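Long-range contacts in mandelate racemase/muconate lactonizing enzyme family protein (Roseovarius sp. TM1035, PDB 3T9P), which is a putative member of the mandelate racemase/muconate lactonizing enzyme family, whose members abstract a proton alpha to a carboxylate, and probably acts as an isomerase or related enzyme: residues V123-V134 against T318-P326; R176-E186 against C209-V218. One frame throughout, in Å; residues are numbered along the deposited sequence.

Interaction 1 (V123-V134 against T318-P326). With SO4 (sulfate ion), chain C.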
loop_
_atom_site.group_PDB
_atom_site.type_symbol
_atom_site.label_atom_id
_atom_site.label_comp_id
_atom_site.label_asym_id
_atom_site.label_seq_id
_atom_site.Cartn_x
_atom_site.Cartn_y
_atom_site.Cartn_z
ATOM N N VAL A 123 24.335 15.524 1.468
ATOM C CA VAL A 123 23.595 14.503 2.246
ATOM C C VAL A 123 24.442 13.273 2.366
ATOM O O VAL A 123 24.508 12.627 3.472
ATOM C CB VAL A 123 22.252 14.143 1.575
ATOM C CG1 VAL A 123 21.646 12.931 2.281
ATOM C CG2 VAL A 123 21.321 15.367 1.718
ATOM N N ALA A 124 25.186 12.984 1.319
ATOM C CA ALA A 124 26.113 11.786 1.325
ATOM C C ALA A 124 27.051 11.833 2.552
ATOM O O ALA A 124 27.338 10.794 3.167
ATOM C CB ALA A 124 26.962 11.729 0.048
ATOM N N THR A 125 27.519 13.038 2.870
ATOM C CA THR A 125 28.418 13.244 4.076
ATOM C C THR A 125 27.622 13.045 5.378
ATOM O O THR A 125 28.023 12.266 6.247
ATOM C CB THR A 125 29.131 14.628 4.021
ATOM O OG1 THR A 125 29.986 14.636 2.878
ATOM C CG2 THR A 125 29.939 14.896 5.368
ATOM N N LEU A 126 26.427 13.621 5.463
ATOM C CA LEU A 126 25.548 13.351 6.622
ATOM C C LEU A 126 25.329 11.887 6.841
ATOM O O LEU A 126 25.155 11.455 7.992
ATOM C CB LEU A 126 24.154 14.075 6.550
ATOM C CG LEU A 126 24.223 15.562 6.297
ATOM C CD1 LEU A 126 22.736 16.035 6.205
ATOM C CD2 LEU A 126 24.964 16.245 7.429
ATOM N N LEU A 127 25.384 11.081 5.780
ATOM C CA LEU A 127 25.095 9.671 5.891
ATOM C C LEU A 127 26.323 8.817 6.134
ATOM O O LEU A 127 26.253 7.611 6.031
ATOM C CB LEU A 127 24.275 9.159 4.647
ATOM C CG LEU A 127 22.896 9.828 4.350
ATOM C CD1 LEU A 127 22.123 9.108 3.186
ATOM C CD2 LEU A 127 22.085 9.687 5.539
ATOM N N GLY A 128 27.458 9.424 6.447
ATOM C CA GLY A 128 28.688 8.644 6.619
ATOM C C GLY A 128 29.544 8.431 5.349
ATOM O O GLY A 128 30.527 7.706 5.417
ATOM N N GLY A 129 29.189 9.019 4.204
ATOM C CA GLY A 129 29.982 8.873 2.961
ATOM C C GLY A 129 30.656 10.197 2.674
ATOM O O GLY A 129 30.901 10.961 3.626
ATOM N N SER A 130 30.886 10.529 1.398
ATOM C CA SER A 130 31.547 11.708 1.046
ATOM C C SER A 130 31.198 11.963 -0.413
ATOM O O SER A 130 30.729 11.023 -1.114
ATOM C CB SER A 130 33.047 11.467 1.146
ATOM O OG SER A 130 33.355 10.327 0.325
ATOM N N PRO A 131 31.376 13.219 -0.884
ATOM C CA PRO A 131 31.132 13.513 -2.310
ATOM C C PRO A 131 32.119 12.758 -3.166
ATOM O O PRO A 131 33.152 12.395 -2.683
ATOM C CB PRO A 131 31.372 15.002 -2.422
ATOM C CG PRO A 131 32.221 15.312 -1.186
ATOM C CD PRO A 131 31.672 14.439 -0.135
ATOM N N GLY A 132 31.746 12.477 -4.398
ATOM C CA GLY A 132 32.595 11.815 -5.343
ATOM C C GLY A 132 31.797 11.208 -6.495
ATOM O O GLY A 132 30.554 11.380 -6.617
ATOM N N PRO A 133 32.504 10.447 -7.348
ATOM C CA PRO A 133 31.830 9.873 -8.511
ATOM C C PRO A 133 31.064 8.587 -8.202
ATOM O O PRO A 133 31.358 7.837 -7.211
ATOM C CB PRO A 133 33.035 9.519 -9.453
ATOM C CG PRO A 133 34.183 9.148 -8.440
ATOM C CD PRO A 133 34.001 10.334 -7.433
ATOM N N VAL A 134 30.013 8.354 -9.011
ATOM C CA VAL A 134 29.254 7.153 -8.956
ATOM C C VAL A 134 29.229 6.543 -10.399
ATOM O O VAL A 134 28.682 7.178 -11.332
ATOM C CB VAL A 134 27.850 7.513 -8.472
ATOM C CG1 VAL A 134 27.012 6.282 -8.355
ATOM C CG2 VAL A 134 27.934 8.103 -7.065
ATOM N N THR A 318 19.543 8.753 -4.998
ATOM C CA THR A 318 20.238 7.498 -5.195
ATOM C C THR A 318 21.784 7.666 -5.235
ATOM O O THR A 318 22.542 6.821 -4.680
ATOM C CB THR A 318 19.707 6.779 -6.439
ATOM O OG1 THR A 318 18.284 6.635 -6.279
ATOM C CG2 THR A 318 20.269 5.432 -6.511
ATOM N N MET A 319 22.264 8.695 -5.914
ATOM C CA MET A 319 23.680 8.928 -5.983
ATOM C C MET A 319 24.284 9.158 -4.560
ATOM O O MET A 319 25.349 8.605 -4.251
ATOM C CB MET A 319 23.905 10.223 -6.806
ATOM C CG MET A 319 23.775 9.914 -8.334
ATOM S SD MET A 319 23.490 11.383 -9.390
ATOM C CE MET A 319 25.039 12.341 -8.972
ATOM N N HIS A 320 23.639 10.018 -3.745
ATOM C CA HIS A 320 24.098 10.264 -2.383
ATOM C C HIS A 320 24.016 8.997 -1.594
ATOM O O HIS A 320 24.976 8.672 -0.823
ATOM C CB HIS A 320 23.299 11.351 -1.641
ATOM C CG HIS A 320 23.556 12.742 -2.144
ATOM N ND1 HIS A 320 24.320 13.662 -1.435
ATOM C CD2 HIS A 320 23.233 13.355 -3.325
ATOM C CE1 HIS A 320 24.351 14.815 -2.115
ATOM N NE2 HIS A 320 23.705 14.653 -3.265
ATOM N N LEU A 321 22.956 8.217 -1.770
ATOM C CA LEU A 321 22.895 6.955 -1.030
ATOM C C LEU A 321 24.052 5.999 -1.430
ATOM O O LEU A 321 24.659 5.346 -0.522
ATOM C CB LEU A 321 21.562 6.207 -1.253
ATOM C CG LEU A 321 21.335 4.814 -0.689
ATOM C CD1 LEU A 321 20.727 5.043 0.688
ATOM C CD2 LEU A 321 20.293 4.007 -1.465
ATOM N N LEU A 322 24.343 5.869 -2.750
ATOM C CA LEU A 322 25.440 4.922 -3.168
ATOM C C LEU A 322 26.822 5.407 -2.709
ATOM O O LEU A 322 27.741 4.585 -2.591
ATOM C CB LEU A 322 25.485 4.704 -4.692
ATOM C CG LEU A 322 24.293 3.885 -5.140
ATOM C CD1 LEU A 322 24.107 3.984 -6.706
ATOM C CD2 LEU A 322 24.405 2.420 -4.695
ATOM N N ARG A 323 26.990 6.713 -2.518
ATOM C CA ARG A 323 28.222 7.258 -1.930
ATOM C C ARG A 323 28.371 6.962 -0.425
ATOM O O ARG A 323 29.402 7.327 0.154
ATOM C CB ARG A 323 28.300 8.785 -2.142
ATOM C CG ARG A 323 28.563 9.233 -3.626
ATOM C CD ARG A 323 29.891 8.726 -4.215
ATOM N NE ARG A 323 31.052 9.076 -3.332
ATOM C CZ ARG A 323 32.341 8.742 -3.553
ATOM N NH1 ARG A 323 32.720 8.108 -4.647
ATOM N NH2 ARG A 323 33.276 9.046 -2.663
ATOM N N ALA A 324 27.392 6.365 0.229
ATOM C CA ALA A 324 27.449 6.271 1.654
ATOM C C ALA A 324 27.290 4.841 2.152
ATOM O O ALA A 324 27.932 4.458 3.150
ATOM C CB ALA A 324 26.335 7.219 2.285
ATOM N N ILE A 325 26.535 3.989 1.458
ATOM C CA ILE A 325 26.187 2.682 2.080
ATOM C C ILE A 325 27.386 1.699 1.986
ATOM O O ILE A 325 28.138 1.751 1.018
ATOM C CB ILE A 325 24.924 2.029 1.536
ATOM C CG1 ILE A 325 25.050 1.703 0.019
ATOM C CG2 ILE A 325 23.668 2.923 1.928
ATOM C CD1 ILE A 325 23.932 0.709 -0.460
ATOM N N PRO A 326 27.537 0.786 2.997
ATOM C CA PRO A 326 28.720 -0.106 2.881
ATOM C C PRO A 326 28.525 -1.253 1.883
ATOM O O PRO A 326 29.511 -1.955 1.496
ATOM C CB PRO A 326 28.884 -0.647 4.342
ATOM C CG PRO A 326 27.391 -0.660 4.878
ATOM C CD PRO A 326 26.768 0.578 4.251
HETATM S S SO4 C . 36.308 8.086 -4.587
HETATM O O1 SO4 C . 35.724 8.958 -3.572
HETATM O O2 SO4 C . 35.282 7.280 -5.274
HETATM O O3 SO4 C . 36.986 8.984 -5.551
HETATM O O4 SO4 C . 37.241 7.124 -3.976
#
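Arg323 reaches across to residues 130-133, a loop that runs into strand 132-139, and carries most of the polar contact. Its guanidinium grips Ser130 side-on: Arg323 NE donates to Ser130 O at 3.0 Å, nearly straight (165°), and Arg323 NH2 to Ser130 OG at 3.3 Å, both partners lying at the edge of the group. Arg323 NH1 turns to Pro133 O (2.9 Å), and the same two terminal nitrogens clasp a sulfate, probably from the crystallisation liquor, with Arg323 NH2 2.6 Å from sulfate O1. All five N-H bonds of the group thus find an acceptor, which should fix its orientation and rotation. The side chain gets there by bending at chi2 (-61°) and chi3 (-53°), curling back over these residues. Gly132 CA lies over the centre of one guanidinium face, where a side chain on residue 132 would collide with CZ.

The other polar link is His320: its ND1 accepts from Ala124 N at 3.0 Å, the donor in the ring plane, so this nitrogen carries no proton; NE2 is bonded to Trp369 O.

Backbone closeness adds a CA-H...O contact from Gly129 CA to Arg323 O. Gly128, at positive phi, ends helix 123-126 in a Schellman motif that turns the chain toward Ala324.

Apolar packing is slighter. Ala324 CB meets Leu127 CB at 3.7 Å, while Val134 slides CG2 along Arg323 CD (3.5 Å) and crosses Leu322 at about a right angle.

The contact sets the C-terminal end of helix 313-322 against helix 123-126, the turn after it and the start of strand 132-139. Strand 332-335 lies beneath Val134, Met319 and Leu322, strand 360-363 pairs with the entering strand, and helix 287-299 packs on Leu127 and Leu321.

Interaction 2 (R176-E186 against C209-V218); sequences RDHDEWPGRTE and CYSPARAIEV
Asp177 N donates to Cys209 O at 2.8 Å (161°), from well off the carbonyl plane, and a water joins Arg176 N to the same oxygen through a weak second bond, bringing the two loops together ahead of helices 184-196 and 212-224. The Asp177 carboxylate then holds the start of the second helix with both oxygens. Asp177 OD2 receives Ser211 OG at 2.8 Å on its syn lone pair, while Asp177 OD1 takes Ser211 N (2.9 Å) from above the carboxylate plane. Asp177 OD1 also lies 3.4 Å from Tyr210 CD1, at the edge of the ring, and packs against Arg214 CB. Ser211, the N-cap residue, turns OG between its backbone N and carbonyl carbon (chi1 59°), facing OD2. Replacing Asp177 by alanine is likely to leave Ser211 N and OG without these acceptors and to open a gap beside Arg214 CB.

Farther along, Glu186 OE2 forms a salt bridge to Arg214 NH2, 3.1 Å apart but weak as a hydrogen bond, although carboxylate and guanidinium planes are nearly parallel. Arg214 bends at chi2 (80°), which puts Val218 CG2 against one face of its guanidinium, near the rim, and NH1 reaches Glu217 OE1; a second water links NE to Asp177 O. Beside this, Thr185 CG2 packs on Val218 CG1 at 4.2 Å, and Cys209 SG lies close to His178 O.

The Arg176 guanidinium makes salt bridges to Glu90 and Asp83 of the second subunit. The chemistry is therefore mostly polar: two acidic residues meet the N-terminal end of one helix and its first-turn arginine, and Arg214, shared between two carboxylates, probably has its positive charge stabilised.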
loop_
_atom_site.group_PDB
_atom_site.type_symbol
_atom_site.label_atom_id
_atom_site.label_comp_id
_atom_site.label_asym_id
_atom_site.label_seq_id
_atom_site.Cartn_x
_atom_site.Cartn_y
_atom_site.Cartn_z
ATOM N N ARG A 176 2.209 -11.785 -18.418
ATOM C CA ARG A 176 1.742 -13.176 -18.273
ATOM C C ARG A 176 2.352 -14.082 -19.398
ATOM O O ARG A 176 1.638 -14.793 -20.185
ATOM C CB ARG A 176 0.213 -13.267 -18.312
ATOM C CG ARG A 176 -0.449 -12.358 -17.181
ATOM C CD ARG A 176 -1.981 -12.610 -17.254
ATOM N NE ARG A 176 -2.656 -11.807 -16.232
ATOM C CZ ARG A 176 -3.960 -11.932 -15.964
ATOM N NH1 ARG A 176 -4.725 -12.821 -16.658
ATOM N NH2 ARG A 176 -4.497 -11.178 -15.022
ATOM N N ASP A 177 3.671 -14.020 -19.486
ATOM C CA ASP A 177 4.392 -14.809 -20.492
ATOM C C ASP A 177 4.296 -14.388 -21.923
ATOM O O ASP A 177 4.952 -14.988 -22.771
ATOM C CB ASP A 177 4.085 -16.300 -20.376
ATOM C CG ASP A 177 4.918 -16.946 -19.328
ATOM O OD1 ASP A 177 5.984 -16.406 -18.906
ATOM O OD2 ASP A 177 4.609 -18.036 -18.893
ATOM N N HIS A 178 3.593 -13.310 -22.229
ATOM C CA HIS A 178 3.562 -12.824 -23.599
ATOM C C HIS A 178 4.650 -11.788 -23.782
ATOM O O HIS A 178 4.806 -10.950 -22.930
ATOM C CB HIS A 178 2.199 -12.132 -23.900
ATOM C CG HIS A 178 1.033 -13.082 -23.882
ATOM N ND1 HIS A 178 0.805 -14.001 -24.896
ATOM C CD2 HIS A 178 0.068 -13.301 -22.947
ATOM C CE1 HIS A 178 -0.252 -14.740 -24.583
ATOM N NE2 HIS A 178 -0.715 -14.337 -23.410
ATOM N N ASP A 179 5.331 -11.784 -24.903
ATOM C CA ASP A 179 6.352 -10.799 -25.245
ATOM C C ASP A 179 5.730 -9.489 -25.708
ATOM O O ASP A 179 4.521 -9.442 -25.948
ATOM C CB ASP A 179 7.200 -11.387 -26.367
ATOM C CG ASP A 179 8.664 -10.906 -26.317
ATOM O OD1 ASP A 179 8.931 -9.940 -25.589
ATOM O OD2 ASP A 179 9.520 -11.451 -27.050
ATOM N N GLU A 180 6.522 -8.429 -25.809
ATOM C CA GLU A 180 6.068 -7.165 -26.397
ATOM C C GLU A 180 5.507 -7.348 -27.830
ATOM O O GLU A 180 4.490 -6.795 -28.159
ATOM C CB GLU A 180 7.175 -6.121 -26.472
ATOM C CG GLU A 180 6.657 -4.692 -26.820
ATOM C CD GLU A 180 5.811 -4.054 -25.639
ATOM O OE1 GLU A 180 5.611 -4.654 -24.546
ATOM O OE2 GLU A 180 5.392 -2.912 -25.778
ATOM N N TRP A 181 6.224 -8.062 -28.683
ATOM C CA TRP A 181 5.668 -8.585 -29.940
ATOM C C TRP A 181 6.335 -9.948 -30.128
ATOM O O TRP A 181 7.391 -10.209 -29.505
ATOM C CB TRP A 181 5.928 -7.649 -31.113
ATOM C CG TRP A 181 7.373 -7.234 -31.393
ATOM C CD1 TRP A 181 8.307 -7.966 -32.071
ATOM C CD2 TRP A 181 7.994 -5.983 -31.089
ATOM N NE1 TRP A 181 9.449 -7.255 -32.235
ATOM C CE2 TRP A 181 9.310 -6.038 -31.621
ATOM C CE3 TRP A 181 7.594 -4.844 -30.368
ATOM C CZ2 TRP A 181 10.223 -5.002 -31.495
ATOM C CZ3 TRP A 181 8.521 -3.760 -30.237
ATOM C CH2 TRP A 181 9.787 -3.831 -30.837
ATOM N N PRO A 182 5.764 -10.846 -30.981
ATOM C CA PRO A 182 6.417 -12.194 -30.987
ATOM C C PRO A 182 7.859 -12.128 -31.543
ATOM O O PRO A 182 8.110 -11.367 -32.491
ATOM C CB PRO A 182 5.509 -13.024 -31.946
ATOM C CG PRO A 182 4.181 -12.306 -31.959
ATOM C CD PRO A 182 4.592 -10.798 -31.898
ATOM N N GLY A 183 8.767 -12.813 -30.881
ATOM C CA GLY A 183 10.167 -12.804 -31.220
ATOM C C GLY A 183 11.000 -11.635 -30.735
ATOM O O GLY A 183 12.150 -11.597 -31.007
ATOM N N ARG A 184 10.424 -10.676 -30.030
ATOM C CA ARG A 184 11.234 -9.526 -29.633
ATOM C C ARG A 184 12.376 -9.867 -28.709
ATOM O O ARG A 184 13.433 -9.489 -28.961
ATOM C CB ARG A 184 10.433 -8.385 -29.045
ATOM C CG ARG A 184 11.293 -7.202 -28.744
ATOM C CD ARG A 184 10.615 -6.133 -28.052
ATOM N NE ARG A 184 11.403 -4.936 -27.943
ATOM C CZ ARG A 184 12.194 -4.649 -26.939
ATOM N NH1 ARG A 184 12.312 -5.491 -25.948
ATOM N NH2 ARG A 184 12.848 -3.527 -26.951
ATOM N N THR A 185 12.108 -10.681 -27.729
ATOM C CA THR A 185 13.093 -11.058 -26.737
ATOM C C THR A 185 14.245 -11.862 -27.354
ATOM O O THR A 185 15.398 -11.632 -27.112
ATOM C CB THR A 185 12.396 -11.744 -25.543
ATOM O OG1 THR A 185 11.570 -10.793 -24.871
ATOM C CG2 THR A 185 13.367 -12.282 -24.589
ATOM N N GLU A 186 13.859 -12.773 -28.214
ATOM C CA GLU A 186 14.813 -13.643 -28.961
ATOM C C GLU A 186 15.777 -12.835 -29.767
ATOM O O GLU A 186 16.959 -13.199 -29.830
ATOM C CB GLU A 186 14.081 -14.716 -29.825
ATOM C CG GLU A 186 13.511 -15.814 -28.983
ATOM C CD GLU A 186 12.112 -15.485 -28.357
ATOM O OE1 GLU A 186 11.486 -14.440 -28.683
ATOM O OE2 GLU A 186 11.637 -16.331 -27.569
ATOM N N CYS A 209 7.076 -10.093 -16.136
ATOM C CA CYS A 209 6.445 -10.793 -17.247
ATOM C C CYS A 209 6.229 -12.314 -17.028
ATOM O O CYS A 209 5.159 -12.863 -17.395
ATOM C CB CYS A 209 7.301 -10.633 -18.517
ATOM S SG CYS A 209 6.493 -11.312 -20.078
ATOM N N TYR A 210 7.255 -13.025 -16.551
ATOM C CA TYR A 210 7.316 -14.468 -16.827
ATOM C C TYR A 210 6.889 -15.384 -15.720
ATOM O O TYR A 210 7.099 -15.099 -14.544
ATOM C CB TYR A 210 8.766 -14.872 -17.177
ATOM C CG TYR A 210 9.292 -14.194 -18.348
ATOM C CD1 TYR A 210 8.764 -14.496 -19.621
ATOM C CD2 TYR A 210 10.291 -13.270 -18.249
ATOM C CE1 TYR A 210 9.259 -13.870 -20.729
ATOM C CE2 TYR A 210 10.794 -12.616 -19.381
ATOM C CZ TYR A 210 10.289 -12.940 -20.616
ATOM O OH TYR A 210 10.780 -12.353 -21.791
ATOM N N SER A 211 6.432 -16.591 -16.079
ATOM C CA SER A 211 6.310 -17.668 -15.097
ATOM C C SER A 211 7.751 -18.219 -14.859
ATOM O O SER A 211 8.619 -17.983 -15.672
ATOM C CB SER A 211 5.414 -18.829 -15.639
ATOM O OG SER A 211 6.039 -19.305 -16.829
ATOM N N PRO A 212 7.997 -18.951 -13.757
ATOM C CA PRO A 212 9.406 -19.339 -13.532
ATOM C C PRO A 212 10.047 -20.187 -14.665
ATOM O O PRO A 212 11.204 -19.946 -15.014
ATOM C CB PRO A 212 9.367 -20.111 -12.238
ATOM C CG PRO A 212 8.067 -19.814 -11.618
ATOM C CD PRO A 212 7.125 -19.422 -12.682
ATOM N N ALA A 213 9.311 -21.168 -15.202
ATOM C CA ALA A 213 9.790 -21.997 -16.347
ATOM C C ALA A 213 10.221 -21.184 -17.537
ATOM O O ALA A 213 11.337 -21.369 -18.081
ATOM C CB ALA A 213 8.648 -23.071 -16.781
ATOM N N ARG A 214 9.383 -20.242 -17.979
ATOM C CA ARG A 214 9.798 -19.375 -19.068
ATOM C C ARG A 214 10.988 -18.402 -18.710
ATOM O O ARG A 214 11.843 -18.078 -19.585
ATOM C CB ARG A 214 8.572 -18.612 -19.562
ATOM C CG ARG A 214 8.741 -17.801 -20.786
ATOM C CD ARG A 214 8.695 -18.589 -22.196
ATOM N NE ARG A 214 9.095 -17.552 -23.166
ATOM C CZ ARG A 214 10.210 -17.584 -23.855
ATOM N NH1 ARG A 214 11.007 -18.655 -23.718
ATOM N NH2 ARG A 214 10.497 -16.575 -24.686
ATOM N N ALA A 215 10.975 -17.892 -17.467
ATOM C CA ALA A 215 12.034 -16.904 -17.054
ATOM C C ALA A 215 13.407 -17.663 -17.057
ATOM O O ALA A 215 14.470 -17.080 -17.392
ATOM C CB ALA A 215 11.744 -16.376 -15.635
ATOM N N ILE A 216 13.337 -18.963 -16.706
ATOM C CA ILE A 216 14.581 -19.813 -16.735
ATOM C C ILE A 216 15.005 -20.027 -18.182
ATOM O O ILE A 216 16.175 -19.824 -18.524
ATOM C CB ILE A 216 14.423 -21.108 -15.875
ATOM C CG1 ILE A 216 14.269 -20.738 -14.389
ATOM C CG2 ILE A 216 15.665 -22.124 -16.061
ATOM C CD1 ILE A 216 13.787 -21.872 -13.378
ATOM N N GLU A 217 14.065 -20.341 -19.060
ATOM C CA GLU A 217 14.396 -20.355 -20.498
ATOM C C GLU A 217 15.059 -19.076 -20.964
ATOM O O GLU A 217 16.139 -19.089 -21.595
ATOM C CB GLU A 217 13.172 -20.631 -21.383
ATOM C CG GLU A 217 12.636 -22.060 -21.382
ATOM C CD GLU A 217 11.212 -22.187 -22.051
ATOM O OE1 GLU A 217 10.812 -21.404 -22.963
ATOM O OE2 GLU A 217 10.481 -23.116 -21.623
ATOM N N VAL A 218 14.435 -17.934 -20.690
ATOM C CA VAL A 218 14.918 -16.702 -21.234
ATOM C C VAL A 218 16.290 -16.480 -20.570
ATOM O O VAL A 218 17.220 -15.974 -21.173
ATOM C CB VAL A 218 13.873 -15.506 -20.944
ATOM C CG1 VAL A 218 14.568 -14.095 -21.001
ATOM C CG2 VAL A 218 12.607 -15.588 -21.900
HETATM O O HOH W 1 2.934 -11.565 -15.591
HETATM O O HOH W 2 7.521 -14.937 -23.989
#

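Overall arrangement
From the N terminus, the chain first lays down three of the four strands of the antiparallel sheet and the helices after them, then helix 123-126 and strand 132-139, which begins the barrel-like mixed sheet. Residues 123-134 meet residues 318-326, almost two hundred positions later, so interaction 1 closes a long loop spanning most of the barrel. Interaction 2 lies wholly within that loop: 176-186 meets 209-218 after a short excursion through helix 184-196 and strand 201-205, joining the loops that precede two successive helices. The contacts do not cross. The centres of interactions 1 and 2 are about 37 Å apart, on opposite sides of the chain's centre. One ties helix 123-126 and the barrel's first strand to a late helix, the other neighbouring beta-alpha units.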